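Local coordinates for adenosine deaminase 1 (Arthrobacter aurescens, PDB 3RYS), which probably catalyses the zinc-dependent hydrolytic deamination of adenine to hypoxanthine, a step of purine salvage and nitrogen catabolism, at residues A[17-22]-A[245-250]; A[280-283]-A[287-290]; A[11-16]-A[291-296]; A[255-258]-A[262-265]; A[97-102]-A[218-223]. All blocks are in the same frame, centred on the assembly; numbering follows the deposited sequence.

How the contacts relate
Contacts 1, 2 and 5 converge on the active site: contact 1 supplies His19 and His21 to the zinc, contact 2 brings Asp280 to the metal and Asp281 to adenine, and contact 5 ends at His223 beside the same base. The centres of contacts 1 and 2 lie about 7 Å apart, joined by His21 N and Asp280 O at 2.8 Å. Contact 5, whose centre lies about 8 Å from that of contact 1, crosses the barrel interior and reaches it through Asp222 and Thr245. Contact 3 shares helix 289-300 with contact 2 and packs that helix against the first barrel strand. Contact 4 lies further out, the His263 side chain about 11 Å from adenine.

Contact 1 of 5, residues A[17-22]-A[245-250]; sequences ELHLHI and TVCPLS. With ZN (zinc ion), chain C; ADE (adenine), chain D.
His19 meets Thr245 and Cys247 in a buried, largely polar contact inside a TIM barrel, where the loop after strand 15-17 passes the end of strand 244-246. The ring is gripped at three places. Its ND1 donates a forked hydrogen bond, to Thr245 OG1 at 2.9 Å and to Thr245 O at 3.2 Å; neither branch is straight, and both acceptors sit out of the imidazole plane. On one face lies Cys247 SG, 3.5 Å from the ring centroid and 14° off the normal, a sulfur-aromatic contact that suits a polarisable thiol. At the far end of the ring, NE2 binds the zinc ion at 2.3 Å. With CG anti to the backbone N (chi1 -174°), the imidazole projects from its own loop across to Thr245, which leaves NE2 directed at the metal. Threonine serves here as a second-shell residue: its hydroxyl is also hydrogen-bonded to Asp222, so carboxylate, hydroxyl and imidazole form a chain that probably fixes the rotation of the ligand ring. On the methyl side of Thr245, Leu18 CB touches Thr245 CG2 at 4.0 Å. His21 NE2 takes a second zinc position at 2.3 Å, and adenine N7 lies over its ring face; His199 and Asp280 complete the protein ligands. This His-X-His pair after the first strand is a signature of the metal-dependent hydrolases, of which the adenosine deaminase family is a member.

Contact 2 of 5, residues A[280-283]-A[287-290]; sequences DDPA and GYVD. With ZN (zinc ion), chain C; ADE (adenine), chain D.
The Tyr288 ring carries Pro282 on one face: the proline CB sits above the ring plane, displaced toward the rim at CD2 and CE2, and 3.6 Å from the centroid. This CH-pi contact belongs to the loop that joins the last strand of the TIM barrel, 275-277, to helix 289-300. The two side chains cross at about a right angle, and the rigid proline lays the CH group of its CB on the electron-rich phenol ring. Beyond the rim, Tyr288 OH makes a weak hydrogen bond to Gln27. One backbone bond closes the loop, Gly287 N to Pro282 O at 3.3 Å, nearly straight at 164° and in the carbonyl plane. Glycine fits there because a CB at these backbone angles would press on the preceding carbonyl oxygen. Tyr288 is the N-cap of the helix, its N bonded to Asp291 OD2. Just before Pro282 in sequence, the loop presents two flat carboxylates to the active site. Asp280 divides its oxygens: OD2 binds zinc at 2.3 Å, while OD1, hydrogen-bonded to Ser250, faces adenine N6. Asp281 OD2 lies 2.8 Å from N7 of adenine.

Contact 3 of 5, residues A[11-16]-A[291-296]; sequences TAPPVA and DNFEQL
Phe293 reaches from helix 289-300 to Pro13, just before the first barrel strand, and to Val15, at its start, and can be followed outward atom by atom. Its CB leaves the helix on the side that faces segment 11-16, and CG lies roughly anti to the carbonyl carbon (chi1 -85°), which swings the ring out from the helix surface. CG is the first atom to meet a partner, Pro13 CD at 4.1 Å. Along one side of the ring CD2 stays over the same proline, and CE2 comes to Pro13 CG at 4.1 Å. The pyrrolidine, rigid and apolar, suits this place by covering one face: its CD stands 4.1 Å from the centroid and only 10° off the normal, a CH-pi contact over the middle of the ring. Along the other side, CE1 approaches Val15 CG1 at 3.8 Å, and CZ, the tip, is equally near that methyl group. The branched valine packs a methyl against the ring end, meeting it obliquely. Val277 of strand 275-277 and Gln307 of helix 304-317 also touch Phe293, while Ala311 of that helix backs both Pro13 and Val15. An alanine in place of Phe293 is likely to open a gap between helix and strand, leaving the Pro13 ring and the Val15 methyl without the aromatic surface they pack on. Between these two segments, helix 289-300, which follows the eighth strand of the TIM barrel, thus meets the first strand and its approach through apolar burial, dispersion and a CH-pi contact, with no hydrogen bond to set the fit.

Contact 4 of 5, residues A[255-258]-A[262-265]; sequences RAVD and DHPL
Val257 and Asp258 face Asp262 and His263 across a short loop that links two helices of the TIM barrel, 248-253 and 265-270. The walk begins at Arg255, just past the first helix, where a positive phi (72°) and two bonds back into the last turn make a Schellman motif. Its side chain curls over the chain that follows and clamps it: NH1 donates to Asp258 O at 2.9 Å, and NH2 forms a salt bridge with Asp258 OD2 at 3.0 Å. NH2 also reaches the same carbonyl oxygen, from the opposite face of the peptide plane to NH1. Arginine suits the place because its flat, many-donor end can serve a backbone oxygen and a carboxylate together, and NH1 has a further bond to Val252 O. Beyond Ala256, Val257 turns inward and carries the apolar part of the contact. Its CG1, anti to the backbone N (chi1 172°), rests on Asp262 C at 3.9 Å. CG2, the other branch, meets His263 CD2 at 3.8 Å, neither squarely over the ring nor at its edge. Asp258 comes last, lying beside Asp262 and pointing the same way, their carboxylate planes 23° apart. OD1 of Asp258 is 4.1 Å from Asp262 OD2; this pairing of like charges is probably eased by Arg255, by exposure, and by the bond from Lys259 N to Asp262 OD2. His263 is held by Asn251 at NE2, and with Pro264 it leads into the next helix. There Leu265 N donates a capping bond to His263 ND1 at 3.0 Å, in the plane of the imidazole.

Contact 5 of 5, residues A[97-102]-A[218-223]; sequences HAEIMM and VERIDH. With ADE (adenine), chain D.
Glu99 and Arg220 reach toward each other through the interior of the TIM barrel, from its second strand, 95-102, and its sixth, 220-221. Their CA atoms are 12.3 Å apart, so long side chains are needed to span the gap. Arg220 runs extended from CG to NE, after a first torsion of 45° that places CG between the backbone N and the carbonyl carbon. Its guanidinium meets the glutamate end-on in a salt bridge, with both terminal nitrogens converging on one oxygen, Glu99 OE1, NH1 at 3.0 Å. The oxygen lies in the guanidinium plane; the carboxylate plane is turned 43° from it, and both donors come from the same face, NH1 on the syn side but tilted out of plane, NH2 from above. Glu99 OE2 is bonded instead to Phe319 N, and the Phe319 ring makes a cation-pi contact with Arg220; these partners probably make it easier to bury the charged pair. A leucine in place of Arg220 would probably leave the buried Glu99 OE1 without its two donors and its counter-charge, and the Phe319 ring without its cation. Two residues further along each segment, Met101 CE comes within 4.4 Å of Asp222 OD2, a loose contact. Past the corner at Asp222, His223 turns toward the substrate, and its NE2 stands 3.0 Å from adenine N6, at the edge of the imidazole.

Contact 1 of 5, residues A[17-22]-A[245-250]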
# COMPACT_ATOMS: atom_id res chain seq x y z
N GLU A 17 2.97 2.13 -7.88
CA GLU A 17 2.14 1.82 -6.72
C GLU A 17 2.89 2.16 -5.42
O GLU A 17 3.93 1.57 -5.12
CB GLU A 17 1.68 0.36 -6.74
CG GLU A 17 0.55 0.06 -5.75
CD GLU A 17 -0.21 -1.22 -6.07
OE1 GLU A 17 0.37 -2.12 -6.71
OE2 GLU A 17 -1.39 -1.33 -5.68
N LEU A 18 2.35 3.12 -4.68
CA LEU A 18 3.00 3.63 -3.48
C LEU A 18 2.36 3.11 -2.20
O LEU A 18 2.93 3.21 -1.12
CB LEU A 18 2.97 5.16 -3.49
CG LEU A 18 3.55 5.87 -4.71
CD1 LEU A 18 3.46 7.38 -4.53
CD2 LEU A 18 4.98 5.43 -4.96
N HIS A 19 1.15 2.57 -2.34
CA HIS A 19 0.39 2.08 -1.19
C HIS A 19 0.01 0.62 -1.43
O HIS A 19 -0.96 0.32 -2.13
CB HIS A 19 -0.87 2.93 -0.99
CG HIS A 19 -1.64 2.59 0.24
ND1 HIS A 19 -2.39 3.53 0.93
CD2 HIS A 19 -1.78 1.43 0.92
CE1 HIS A 19 -2.96 2.96 1.97
NE2 HIS A 19 -2.61 1.69 1.99
N LEU A 20 0.79 -0.29 -0.86
CA LEU A 20 0.57 -1.72 -1.07
C LEU A 20 1.23 -2.58 -0.01
O LEU A 20 2.44 -2.49 0.21
CB LEU A 20 1.06 -2.15 -2.44
CG LEU A 20 0.98 -3.66 -2.61
CD1 LEU A 20 0.24 -4.00 -3.89
CD2 LEU A 20 2.36 -4.33 -2.56
N HIS A 21 0.43 -3.42 0.64
CA HIS A 21 0.92 -4.34 1.66
C HIS A 21 1.22 -5.70 1.05
O HIS A 21 0.34 -6.33 0.46
CB HIS A 21 -0.10 -4.47 2.77
CG HIS A 21 -0.55 -3.16 3.33
ND1 HIS A 21 -0.03 -2.64 4.50
CD2 HIS A 21 -1.45 -2.26 2.89
CE1 HIS A 21 -0.60 -1.48 4.75
NE2 HIS A 21 -1.47 -1.22 3.79
N ILE A 22 2.45 -6.16 1.18
CA ILE A 22 2.85 -7.41 0.55
C ILE A 22 2.02 -8.59 1.07
O ILE A 22 1.71 -9.51 0.32
CB ILE A 22 4.36 -7.67 0.69
CG1 ILE A 22 4.84 -8.61 -0.42
CG2 ILE A 22 4.70 -8.22 2.07
CD1 ILE A 22 4.52 -8.10 -1.81
N THR A 245 -2.24 8.65 -1.01
CA THR A 245 -2.32 7.35 -1.65
C THR A 245 -3.71 6.71 -1.50
O THR A 245 -3.94 5.86 -0.63
CB THR A 245 -1.18 6.41 -1.18
OG1 THR A 245 -1.31 6.14 0.22
CG2 THR A 245 0.17 7.06 -1.44
N VAL A 246 -4.64 7.13 -2.36
CA VAL A 246 -6.01 6.63 -2.34
C VAL A 246 -6.13 5.18 -2.81
O VAL A 246 -5.45 4.77 -3.75
CB VAL A 246 -6.95 7.50 -3.19
CG1 VAL A 246 -8.39 7.04 -3.04
CG2 VAL A 246 -6.81 8.97 -2.80
N CYS A 247 -7.00 4.42 -2.17
CA CYS A 247 -7.24 3.03 -2.53
C CYS A 247 -8.74 2.79 -2.69
O CYS A 247 -9.42 2.42 -1.74
CB CYS A 247 -6.67 2.09 -1.46
SG CYS A 247 -4.99 2.50 -0.93
N PRO A 248 -9.25 3.00 -3.92
CA PRO A 248 -10.69 2.98 -4.23
C PRO A 248 -11.41 1.70 -3.81
O PRO A 248 -12.36 1.77 -3.03
CB PRO A 248 -10.71 3.15 -5.75
CG PRO A 248 -9.43 3.89 -6.06
CD PRO A 248 -8.43 3.35 -5.09
N LEU A 249 -10.98 0.56 -4.33
CA LEU A 249 -11.62 -0.71 -4.01
C LEU A 249 -11.49 -1.05 -2.53
O LEU A 249 -12.41 -1.61 -1.93
CB LEU A 249 -11.02 -1.84 -4.85
CG LEU A 249 -11.27 -1.75 -6.35
CD1 LEU A 249 -10.75 -3.01 -7.05
CD2 LEU A 249 -12.76 -1.55 -6.63
N SER A 250 -10.34 -0.72 -1.95
CA SER A 250 -10.14 -0.97 -0.53
C SER A 250 -11.23 -0.28 0.31
O SER A 250 -11.88 -0.91 1.15
CB SER A 250 -8.74 -0.50 -0.11
OG SER A 250 -8.55 -0.68 1.28
ZN ZN C . -3.31 0.21 3.62
N9 ADE D . -3.09 -3.11 7.16
C8 ADE D . -3.07 -3.58 5.87
N7 ADE D . -3.78 -2.85 5.02
C5 ADE D . -4.30 -1.85 5.82
C6 ADE D . -5.14 -0.75 5.53
N6 ADE D . -5.62 -0.50 4.31
N1 ADE D . -5.48 0.07 6.56
C2 ADE D . -5.00 -0.19 7.78
N3 ADE D . -4.20 -1.19 8.17
C4 ADE D . -3.89 -1.99 7.14

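Contact 2 of 5, residues A[280-283]-A[287-290]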
# COMPACT_ATOMS: atom_id res chain seq x y z
N ASP A 280 -3.67 -1.39 -2.48
CA ASP A 280 -3.60 -1.57 -1.03
C ASP A 280 -3.38 -3.02 -0.60
O ASP A 280 -2.26 -3.41 -0.27
CB ASP A 280 -4.86 -0.98 -0.36
CG ASP A 280 -4.72 -0.88 1.15
OD1 ASP A 280 -5.75 -0.75 1.84
OD2 ASP A 280 -3.58 -0.92 1.65
N ASP A 281 -4.46 -3.80 -0.59
CA ASP A 281 -4.39 -5.23 -0.28
C ASP A 281 -5.11 -6.01 -1.40
O ASP A 281 -6.26 -6.42 -1.25
CB ASP A 281 -5.04 -5.51 1.08
CG ASP A 281 -4.41 -4.69 2.21
OD1 ASP A 281 -3.38 -5.13 2.75
OD2 ASP A 281 -4.96 -3.63 2.59
N PRO A 282 -4.41 -6.22 -2.53
CA PRO A 282 -4.96 -6.70 -3.81
C PRO A 282 -5.68 -8.04 -3.75
O PRO A 282 -6.65 -8.24 -4.49
CB PRO A 282 -3.71 -6.84 -4.69
CG PRO A 282 -2.67 -6.02 -4.04
CD PRO A 282 -2.95 -6.06 -2.58
N ALA A 283 -5.21 -8.97 -2.93
CA ALA A 283 -5.79 -10.31 -2.90
C ALA A 283 -7.02 -10.37 -1.99
O ALA A 283 -7.69 -11.39 -1.92
CB ALA A 283 -4.75 -11.34 -2.48
N GLY A 287 -8.78 -7.09 -6.71
CA GLY A 287 -8.19 -6.33 -7.80
C GLY A 287 -6.89 -5.61 -7.49
O GLY A 287 -6.66 -5.14 -6.38
N TYR A 288 -6.05 -5.52 -8.51
CA TYR A 288 -4.78 -4.82 -8.41
C TYR A 288 -4.96 -3.37 -8.90
O TYR A 288 -6.08 -2.93 -9.12
CB TYR A 288 -3.71 -5.57 -9.19
CG TYR A 288 -3.40 -6.92 -8.57
CD1 TYR A 288 -4.28 -7.99 -8.71
CD2 TYR A 288 -2.25 -7.11 -7.81
CE1 TYR A 288 -4.01 -9.22 -8.12
CE2 TYR A 288 -1.98 -8.33 -7.22
CZ TYR A 288 -2.86 -9.38 -7.37
OH TYR A 288 -2.57 -10.59 -6.78
N VAL A 289 -3.86 -2.63 -9.03
CA VAL A 289 -3.98 -1.23 -9.41
C VAL A 289 -4.75 -1.07 -10.72
O VAL A 289 -5.66 -0.25 -10.82
CB VAL A 289 -2.62 -0.52 -9.49
CG1 VAL A 289 -1.80 -1.06 -10.65
CG2 VAL A 289 -2.81 0.98 -9.62
N ASP A 290 -4.41 -1.88 -11.72
CA ASP A 290 -5.07 -1.80 -13.02
C ASP A 290 -6.56 -2.10 -12.90
O ASP A 290 -7.36 -1.59 -13.67
CB ASP A 290 -4.41 -2.72 -14.05
CG ASP A 290 -4.52 -4.19 -13.69
OD1 ASP A 290 -5.36 -4.89 -14.29
OD2 ASP A 290 -3.76 -4.65 -12.80
ZN ZN C . -3.31 0.21 3.62
N9 ADE D . -3.09 -3.11 7.16
C8 ADE D . -3.07 -3.58 5.87
N7 ADE D . -3.78 -2.85 5.02
C5 ADE D . -4.30 -1.85 5.82
C6 ADE D . -5.14 -0.75 5.53
N6 ADE D . -5.62 -0.50 4.31
N1 ADE D . -5.48 0.07 6.56
C2 ADE D . -5.00 -0.19 7.78
N3 ADE D . -4.20 -1.19 8.17
C4 ADE D . -3.89 -1.99 7.14

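Contact 3 of 5, residues A[11-16]-A[291-296]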
# COMPACT_ATOMS: atom_id res chain seq x y z
N THR A 11 -6.65 -0.33 -21.72
CA THR A 11 -5.44 -0.71 -20.99
C THR A 11 -5.18 0.26 -19.84
O THR A 11 -5.65 1.39 -19.84
CB THR A 11 -4.22 -0.74 -21.91
OG1 THR A 11 -3.91 0.60 -22.34
CG2 THR A 11 -4.50 -1.61 -23.13
N ALA A 12 -4.42 -0.20 -18.85
CA ALA A 12 -4.04 0.63 -17.71
C ALA A 12 -2.80 1.42 -18.08
O ALA A 12 -2.03 1.01 -18.95
CB ALA A 12 -3.77 -0.24 -16.50
N PRO A 13 -2.60 2.57 -17.41
CA PRO A 13 -1.45 3.45 -17.66
C PRO A 13 -0.22 2.94 -16.94
O PRO A 13 -0.34 2.13 -16.02
CB PRO A 13 -1.88 4.78 -17.01
CG PRO A 13 -3.30 4.57 -16.51
CD PRO A 13 -3.48 3.10 -16.36
N PRO A 14 0.97 3.41 -17.35
CA PRO A 14 2.19 3.11 -16.60
C PRO A 14 2.14 3.88 -15.29
O PRO A 14 2.06 5.10 -15.33
CB PRO A 14 3.30 3.68 -17.49
CG PRO A 14 2.66 4.00 -18.79
CD PRO A 14 1.23 4.28 -18.50
N VAL A 15 2.17 3.19 -14.15
CA VAL A 15 2.04 3.87 -12.87
C VAL A 15 3.11 3.44 -11.89
O VAL A 15 3.89 2.52 -12.15
CB VAL A 15 0.68 3.58 -12.19
CG1 VAL A 15 -0.48 3.93 -13.12
CG2 VAL A 15 0.61 2.12 -11.76
N ALA A 16 3.13 4.12 -10.74
CA ALA A 16 3.86 3.64 -9.58
C ALA A 16 2.87 3.31 -8.48
O ALA A 16 1.99 4.12 -8.18
CB ALA A 16 4.87 4.67 -9.12
N ASP A 291 -6.92 -2.94 -11.93
CA ASP A 291 -8.32 -3.21 -11.64
C ASP A 291 -8.98 -1.99 -11.01
O ASP A 291 -10.14 -1.69 -11.30
CB ASP A 291 -8.46 -4.42 -10.72
CG ASP A 291 -8.14 -5.72 -11.42
OD1 ASP A 291 -8.70 -5.97 -12.52
OD2 ASP A 291 -7.34 -6.51 -10.87
N ASN A 292 -8.25 -1.29 -10.15
CA ASN A 292 -8.75 -0.06 -9.56
C ASN A 292 -9.02 0.97 -10.64
O ASN A 292 -10.04 1.66 -10.62
CB ASN A 292 -7.80 0.50 -8.50
CG ASN A 292 -7.91 -0.21 -7.16
OD1 ASN A 292 -8.56 0.28 -6.24
ND2 ASN A 292 -7.29 -1.38 -7.05
N PHE A 293 -8.11 1.08 -11.60
CA PHE A 293 -8.30 2.01 -12.71
C PHE A 293 -9.51 1.62 -13.55
O PHE A 293 -10.36 2.45 -13.85
CB PHE A 293 -7.05 2.07 -13.59
CG PHE A 293 -6.02 3.04 -13.10
CD1 PHE A 293 -4.96 2.62 -12.32
CD2 PHE A 293 -6.11 4.38 -13.42
CE1 PHE A 293 -4.00 3.51 -11.87
CE2 PHE A 293 -5.16 5.28 -12.97
CZ PHE A 293 -4.10 4.84 -12.20
N GLU A 294 -9.57 0.34 -13.92
CA GLU A 294 -10.68 -0.18 -14.71
C GLU A 294 -12.03 0.21 -14.13
O GLU A 294 -12.93 0.62 -14.85
CB GLU A 294 -10.59 -1.70 -14.81
CG GLU A 294 -11.71 -2.32 -15.64
CD GLU A 294 -11.79 -3.82 -15.48
OE1 GLU A 294 -11.15 -4.36 -14.54
OE2 GLU A 294 -12.49 -4.47 -16.28
N GLN A 295 -12.16 0.08 -12.81
CA GLN A 295 -13.41 0.40 -12.14
C GLN A 295 -13.68 1.91 -12.10
O GLN A 295 -14.82 2.34 -12.20
CB GLN A 295 -13.45 -0.21 -10.74
CG GLN A 295 -13.46 -1.74 -10.72
CD GLN A 295 -14.64 -2.33 -11.49
OE1 GLN A 295 -14.66 -2.32 -12.72
NE2 GLN A 295 -15.62 -2.86 -10.76
N LEU A 296 -12.62 2.70 -11.96
CA LEU A 296 -12.74 4.15 -11.96
C LEU A 296 -13.27 4.65 -13.29
O LEU A 296 -14.09 5.56 -13.35
CB LEU A 296 -11.39 4.82 -11.67
CG LEU A 296 -10.85 4.65 -10.25
CD1 LEU A 296 -9.49 5.31 -10.12
CD2 LEU A 296 -11.84 5.23 -9.24

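Contact 4 of 5, residues A[255-258]-A[262-265]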
# COMPACT_ATOMS: atom_id res chain seq x y z
N ARG A 255 -16.06 -0.81 3.59
CA ARG A 255 -17.26 -0.05 3.93
C ARG A 255 -16.99 1.39 4.39
O ARG A 255 -17.87 2.04 4.94
CB ARG A 255 -18.10 -0.80 4.97
CG ARG A 255 -18.23 -2.30 4.73
CD ARG A 255 -18.57 -2.64 3.28
NE ARG A 255 -19.92 -2.22 2.90
CZ ARG A 255 -20.19 -1.35 1.93
NH1 ARG A 255 -19.21 -0.79 1.24
NH2 ARG A 255 -21.44 -1.03 1.64
N ALA A 256 -15.78 1.88 4.16
CA ALA A 256 -15.48 3.29 4.40
C ALA A 256 -16.27 4.12 3.41
O ALA A 256 -16.66 5.25 3.70
CB ALA A 256 -13.99 3.55 4.26
N VAL A 257 -16.48 3.56 2.22
CA VAL A 257 -17.31 4.16 1.19
C VAL A 257 -18.37 3.15 0.77
O VAL A 257 -18.06 1.97 0.56
CB VAL A 257 -16.48 4.56 -0.05
CG1 VAL A 257 -17.38 5.00 -1.18
CG2 VAL A 257 -15.50 5.67 0.30
N ASP A 258 -19.62 3.59 0.67
CA ASP A 258 -20.72 2.66 0.42
C ASP A 258 -20.55 1.94 -0.90
O ASP A 258 -20.39 0.72 -0.94
CB ASP A 258 -22.06 3.40 0.46
CG ASP A 258 -23.24 2.46 0.31
OD1 ASP A 258 -24.36 2.95 0.04
OD2 ASP A 258 -23.04 1.23 0.46
N ASP A 262 -19.78 6.30 -5.10
CA ASP A 262 -19.82 7.34 -4.08
C ASP A 262 -18.43 7.81 -3.66
O ASP A 262 -18.30 8.60 -2.73
CB ASP A 262 -20.57 6.82 -2.84
CG ASP A 262 -21.99 6.38 -3.17
OD1 ASP A 262 -22.71 7.14 -3.86
OD2 ASP A 262 -22.37 5.27 -2.74
N HIS A 263 -17.39 7.33 -4.34
CA HIS A 263 -16.02 7.63 -3.92
C HIS A 263 -15.60 9.07 -4.22
O HIS A 263 -15.86 9.58 -5.31
CB HIS A 263 -15.03 6.65 -4.52
CG HIS A 263 -13.76 6.54 -3.73
ND1 HIS A 263 -12.77 7.49 -3.78
CD2 HIS A 263 -13.34 5.59 -2.86
CE1 HIS A 263 -11.78 7.13 -2.98
NE2 HIS A 263 -12.10 5.98 -2.41
N PRO A 264 -14.92 9.72 -3.26
CA PRO A 264 -14.49 11.12 -3.34
C PRO A 264 -13.36 11.36 -4.33
O PRO A 264 -13.07 12.51 -4.63
CB PRO A 264 -13.97 11.42 -1.93
CG PRO A 264 -14.48 10.31 -1.07
CD PRO A 264 -14.59 9.12 -1.95
N LEU A 265 -12.73 10.30 -4.82
CA LEU A 265 -11.56 10.45 -5.69
C LEU A 265 -11.72 11.51 -6.79
O LEU A 265 -10.85 12.36 -6.96
CB LEU A 265 -11.13 9.12 -6.29
CG LEU A 265 -9.84 9.27 -7.10
CD1 LEU A 265 -8.71 9.66 -6.17
CD2 LEU A 265 -9.51 8.01 -7.88

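Contact 5 of 5, residues A[97-102]-A[218-223]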
# COMPACT_ATOMS: atom_id res chain seq x y z
N HIS A 97 6.93 0.97 -10.99
CA HIS A 97 7.65 1.19 -9.75
C HIS A 97 6.72 0.86 -8.59
O HIS A 97 5.56 1.28 -8.58
CB HIS A 97 8.12 2.64 -9.67
CG HIS A 97 8.90 2.96 -8.44
ND1 HIS A 97 8.32 3.52 -7.32
CD2 HIS A 97 10.22 2.83 -8.15
CE1 HIS A 97 9.25 3.70 -6.39
NE2 HIS A 97 10.41 3.29 -6.88
N ALA A 98 7.24 0.12 -7.62
CA ALA A 98 6.42 -0.33 -6.50
C ALA A 98 7.12 -0.06 -5.18
O ALA A 98 8.24 -0.51 -4.96
CB ALA A 98 6.11 -1.81 -6.64
N GLU A 99 6.45 0.70 -4.31
CA GLU A 99 6.98 0.94 -2.97
C GLU A 99 6.15 0.14 -1.97
O GLU A 99 5.00 0.46 -1.68
CB GLU A 99 7.04 2.43 -2.65
CG GLU A 99 8.12 3.14 -3.46
CD GLU A 99 8.19 4.64 -3.22
OE1 GLU A 99 7.79 5.10 -2.13
OE2 GLU A 99 8.65 5.35 -4.13
N ILE A 100 6.77 -0.92 -1.46
CA ILE A 100 6.03 -2.01 -0.83
C ILE A 100 6.12 -2.01 0.69
O ILE A 100 7.21 -1.96 1.27
CB ILE A 100 6.55 -3.36 -1.36
CG1 ILE A 100 6.37 -3.40 -2.88
CG2 ILE A 100 5.83 -4.52 -0.69
CD1 ILE A 100 7.28 -4.39 -3.58
N MET A 101 4.97 -2.09 1.34
CA MET A 101 4.91 -2.18 2.79
C MET A 101 4.95 -3.62 3.29
O MET A 101 4.59 -4.57 2.59
CB MET A 101 3.68 -1.46 3.35
CG MET A 101 3.95 -0.04 3.81
SD MET A 101 2.46 0.79 4.37
CE MET A 101 1.71 1.25 2.81
N MET A 102 5.40 -3.76 4.53
CA MET A 102 5.54 -5.05 5.16
C MET A 102 5.37 -4.82 6.65
O MET A 102 5.83 -3.80 7.18
CB MET A 102 6.93 -5.59 4.84
CG MET A 102 7.44 -6.66 5.78
SD MET A 102 9.18 -6.97 5.42
CE MET A 102 9.52 -8.26 6.60
N VAL A 218 5.35 12.94 8.31
CA VAL A 218 5.32 12.01 7.18
C VAL A 218 5.44 12.75 5.85
O VAL A 218 5.16 13.94 5.76
CB VAL A 218 4.06 11.13 7.17
CG1 VAL A 218 3.97 10.31 8.43
CG2 VAL A 218 2.81 12.00 6.98
N GLU A 219 5.84 12.02 4.81
CA GLU A 219 6.07 12.61 3.50
C GLU A 219 4.91 12.35 2.54
O GLU A 219 4.80 13.00 1.50
CB GLU A 219 7.37 12.10 2.92
CG GLU A 219 8.44 11.96 3.96
CD GLU A 219 9.81 11.96 3.37
OE1 GLU A 219 10.55 10.98 3.59
OE2 GLU A 219 10.14 12.94 2.66
N ARG A 220 4.07 11.39 2.89
CA ARG A 220 2.79 11.23 2.19
C ARG A 220 1.76 10.51 3.05
O ARG A 220 2.10 9.70 3.90
CB ARG A 220 2.95 10.58 0.81
CG ARG A 220 3.87 9.37 0.73
CD ARG A 220 3.88 8.78 -0.68
NE ARG A 220 4.21 7.36 -0.66
CZ ARG A 220 5.33 6.85 -1.14
NH1 ARG A 220 6.23 7.62 -1.73
NH2 ARG A 220 5.55 5.54 -1.07
N ILE A 221 0.49 10.86 2.84
CA ILE A 221 -0.60 10.30 3.62
C ILE A 221 -1.21 9.10 2.91
O ILE A 221 -1.47 9.14 1.70
CB ILE A 221 -1.70 11.35 3.88
CG1 ILE A 221 -1.19 12.46 4.79
CG2 ILE A 221 -2.93 10.69 4.48
CD1 ILE A 221 -1.00 12.04 6.23
N ASP A 222 -1.43 8.03 3.66
CA ASP A 222 -2.00 6.82 3.10
C ASP A 222 -3.51 6.77 3.35
O ASP A 222 -3.97 6.86 4.49
CB ASP A 222 -1.27 5.60 3.63
CG ASP A 222 0.20 5.58 3.23
OD1 ASP A 222 0.49 5.77 2.03
OD2 ASP A 222 1.06 5.39 4.11
N HIS A 223 -4.27 6.64 2.26
CA HIS A 223 -5.72 6.80 2.26
C HIS A 223 -6.10 8.29 2.26
O HIS A 223 -6.20 8.92 1.21
CB HIS A 223 -6.39 6.05 3.41
CG HIS A 223 -6.35 4.56 3.26
ND1 HIS A 223 -6.98 3.90 2.22
CD2 HIS A 223 -5.77 3.59 4.01
CE1 HIS A 223 -6.78 2.60 2.33
NE2 HIS A 223 -6.05 2.38 3.42
N9 ADE D . -3.09 -3.11 7.16
C8 ADE D . -3.07 -3.58 5.87
N7 ADE D . -3.78 -2.85 5.02
C5 ADE D . -4.30 -1.85 5.82
C6 ADE D . -5.14 -0.75 5.53
N6 ADE D . -5.62 -0.50 4.31
N1 ADE D . -5.48 0.07 6.56
C2 ADE D . -5.00 -0.19 7.78
N3 ADE D . -4.20 -1.19 8.17
C4 ADE D . -3.89 -1.99 7.14